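Local coordinates for protein glucanase (Clostridium thermocellum, PDB 5GXX) that probably hydrolyses internal beta-1,4-glucosidic bonds of cellulose as a family 9 endoglucanase of the cellulosome, at residues R179-Y184 against S195-E200. The protein carries 1 engineered substitution. Residues are numbered along the deposited sequence; the frame is centred on the assembly and turned at random.
With CA (calcium ion), chain C.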
loop_
_atom_site.group_PDB
_atom_site.type_symbol
_atom_site.label_atom_id
_atom_site.label_comp_id
_atom_site.label_asym_id
_atom_site.label_seq_id
_atom_site.Cartn_x
_atom_site.Cartn_y
_atom_site.Cartn_z
ATOM N N ARG A 179 -25.591 28.371 -37.104
ATOM C CA ARG A 179 -25.085 27.574 -38.224
ATOM C C ARG A 179 -23.657 27.069 -38.043
ATOM O O ARG A 179 -22.801 27.199 -38.920
ATOM C CB ARG A 179 -25.303 28.260 -39.572
ATOM C CG ARG A 179 -26.774 28.257 -39.912
ATOM C CD ARG A 179 -27.130 28.985 -41.181
ATOM N NE ARG A 179 -28.582 29.014 -41.336
ATOM C CZ ARG A 179 -29.202 29.279 -42.479
ATOM N NH1 ARG A 179 -28.492 29.532 -43.571
ATOM N NH2 ARG A 179 -30.527 29.285 -42.540
ATOM N N SER A 180 -23.422 26.467 -36.884
ATOM C CA SER A 180 -22.116 25.893 -36.571
ATOM C C SER A 180 -22.213 24.868 -35.446
ATOM O O SER A 180 -22.960 25.063 -34.486
ATOM C CB SER A 180 -21.140 27.002 -36.166
ATOM O OG SER A 180 -19.840 26.482 -35.964
ATOM N N ASP A 181 -21.422 23.807 -35.577
ATOM C CA ASP A 181 -21.230 22.855 -34.492
ATOM C C ASP A 181 -19.948 23.111 -33.706
ATOM O O ASP A 181 -19.553 22.287 -32.890
ATOM C CB ASP A 181 -21.211 21.430 -35.051
ATOM C CG ASP A 181 -22.597 20.898 -35.331
ATOM O OD1 ASP A 181 -23.559 21.267 -34.619
ATOM O OD2 ASP A 181 -22.714 20.104 -36.287
ATOM N N SER A 182 -19.306 24.255 -33.933
ATOM C CA SER A 182 -17.981 24.501 -33.347
ATOM C C SER A 182 -17.976 24.543 -31.815
ATOM O O SER A 182 -16.994 24.168 -31.172
ATOM C CB SER A 182 -17.335 25.758 -33.950
ATOM O OG SER A 182 -17.947 26.943 -33.469
ATOM N N THR A 183 -19.093 24.946 -31.218
ATOM C CA THR A 183 -19.192 24.963 -29.761
ATOM C C THR A 183 -19.715 23.663 -29.158
ATOM O O THR A 183 -19.968 23.607 -27.958
ATOM C CB THR A 183 -20.039 26.137 -29.237
ATOM O OG1 THR A 183 -21.414 25.972 -29.603
ATOM C CG2 THR A 183 -19.505 27.436 -29.815
ATOM N N TYR A 184 -19.897 22.657 -30.009
ATOM C CA TYR A 184 -20.302 21.331 -29.573
ATOM C C TYR A 184 -19.065 20.436 -29.536
ATOM O O TYR A 184 -18.648 19.896 -30.563
ATOM C CB TYR A 184 -21.403 20.806 -30.500
ATOM C CG TYR A 184 -21.935 19.419 -30.178
ATOM C CD1 TYR A 184 -22.674 19.194 -29.021
ATOM C CD2 TYR A 184 -21.739 18.349 -31.058
ATOM C CE1 TYR A 184 -23.167 17.919 -28.724
ATOM C CE2 TYR A 184 -22.235 17.070 -30.776
ATOM C CZ TYR A 184 -22.947 16.866 -29.603
ATOM O OH TYR A 184 -23.441 15.616 -29.310
ATOM N N SER A 195 -22.777 14.055 -39.324
ATOM C CA SER A 195 -23.453 14.443 -40.552
ATOM C C SER A 195 -23.484 15.963 -40.714
ATOM O O SER A 195 -23.881 16.461 -41.756
ATOM C CB SER A 195 -24.886 13.901 -40.569
ATOM O OG SER A 195 -25.568 14.275 -39.384
ATOM N N GLY A 196 -23.098 16.705 -39.682
ATOM C CA GLY A 196 -23.294 18.147 -39.684
ATOM C C GLY A 196 -24.642 18.512 -39.092
ATOM O O GLY A 196 -25.329 17.676 -38.489
ATOM N N PHE A 197 -25.026 19.767 -39.297
ATOM C CA PHE A 197 -26.185 20.327 -38.611
ATOM C C PHE A 197 -27.368 20.659 -39.532
ATOM O O PHE A 197 -28.442 21.009 -39.042
ATOM C CB PHE A 197 -25.755 21.555 -37.791
ATOM C CG PHE A 197 -25.274 22.697 -38.650
ATOM C CD1 PHE A 197 -26.187 23.396 -39.427
ATOM C CD2 PHE A 197 -23.923 23.013 -38.751
ATOM C CE1 PHE A 197 -25.788 24.431 -40.255
ATOM C CE2 PHE A 197 -23.504 24.048 -39.602
ATOM C CZ PHE A 197 -24.438 24.744 -40.361
ATOM N N TRP A 198 -27.197 20.543 -40.848
ATOM C CA TRP A 198 -28.307 20.837 -41.754
ATOM C C TRP A 198 -29.506 19.904 -41.558
ATOM O O TRP A 198 -30.660 20.335 -41.666
ATOM C CB TRP A 198 -27.856 20.870 -43.220
ATOM C CG TRP A 198 -26.832 21.936 -43.514
ATOM C CD1 TRP A 198 -25.522 21.740 -43.842
ATOM C CD2 TRP A 198 -27.031 23.356 -43.495
ATOM N NE1 TRP A 198 -24.891 22.950 -44.039
ATOM C CE2 TRP A 198 -25.796 23.957 -43.825
ATOM C CE3 TRP A 198 -28.135 24.179 -43.225
ATOM C CZ2 TRP A 198 -25.635 25.347 -43.905
ATOM C CZ3 TRP A 198 -27.973 25.568 -43.313
ATOM C CH2 TRP A 198 -26.731 26.128 -43.643
ATOM N N ASP A 199 -29.250 18.625 -41.293
ATOM C CA ASP A 199 -30.351 17.705 -41.031
ATOM C C ASP A 199 -31.162 18.050 -39.775
ATOM O O ASP A 199 -32.384 17.926 -39.795
ATOM C CB ASP A 199 -29.836 16.257 -40.941
ATOM C CG ASP A 199 -28.671 16.109 -39.966
ATOM O OD1 ASP A 199 -27.536 16.488 -40.329
ATOM O OD2 ASP A 199 -28.885 15.610 -38.839
ATOM N N GLU A 200 -30.513 18.497 -38.702
ATOM C CA GLU A 200 -31.255 18.933 -37.517
ATOM C C GLU A 200 -32.113 20.163 -37.816
ATOM O O GLU A 200 -33.231 20.290 -37.315
ATOM C CB GLU A 200 -30.334 19.254 -36.332
ATOM C CG GLU A 200 -29.674 18.063 -35.643
ATOM C CD GLU A 200 -28.511 17.486 -36.412
ATOM O OE1 GLU A 200 -28.092 18.112 -37.416
ATOM O OE2 GLU A 200 -28.002 16.410 -36.012
HETATM CA CA CA C . -26.766 15.945 -37.926
HETATM O O HOH W 1 -24.991 15.684 -36.541
#
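F197 holds its CG between the backbone N and the carbonyl carbon (chi1 65°), which lays the phenyl ring against the backbone of R179 and S180, while R179 runs extended from CG to NE and carries its guanidinium past the rim of W198. The far end of the F197 ring abuts the R179 peptide, CZ lying 3.3 Å from R179 O, and the backbone N of S180, which is hydrogen-bonded to S142 OG, sits over one ring face. R179 CB also touches F197 CZ, at 3.7 Å. Farther out, R179 CD meets W198 CH2 at 3.8 Å; the guanidinium turns a face to CZ3 of the indole, the two planes 76° apart, and NH2 forms a salt bridge with D176. F197 CE1 lies over the centre of one W198 face. The contact packs the loop that leaves helix 162-178 against the entry to helix 198-212 in the (alpha/alpha)6 barrel of family 9 glycoside hydrolases, beside a calcium ion. S195 OG, G196 O, both carboxylate oxygens of D199 and of E200, a water and D246 O bind that ion. Next to this site, D181 OD2, near the plane of the F197 ring, lies 3.7 Å from F197 CB and is hydrogen-bonded to S193 OG, whereas OD1 accepts from A143 N. D181 is the middle residue of an ST turn, S182 N donating to S180 OG over 3.1 Å.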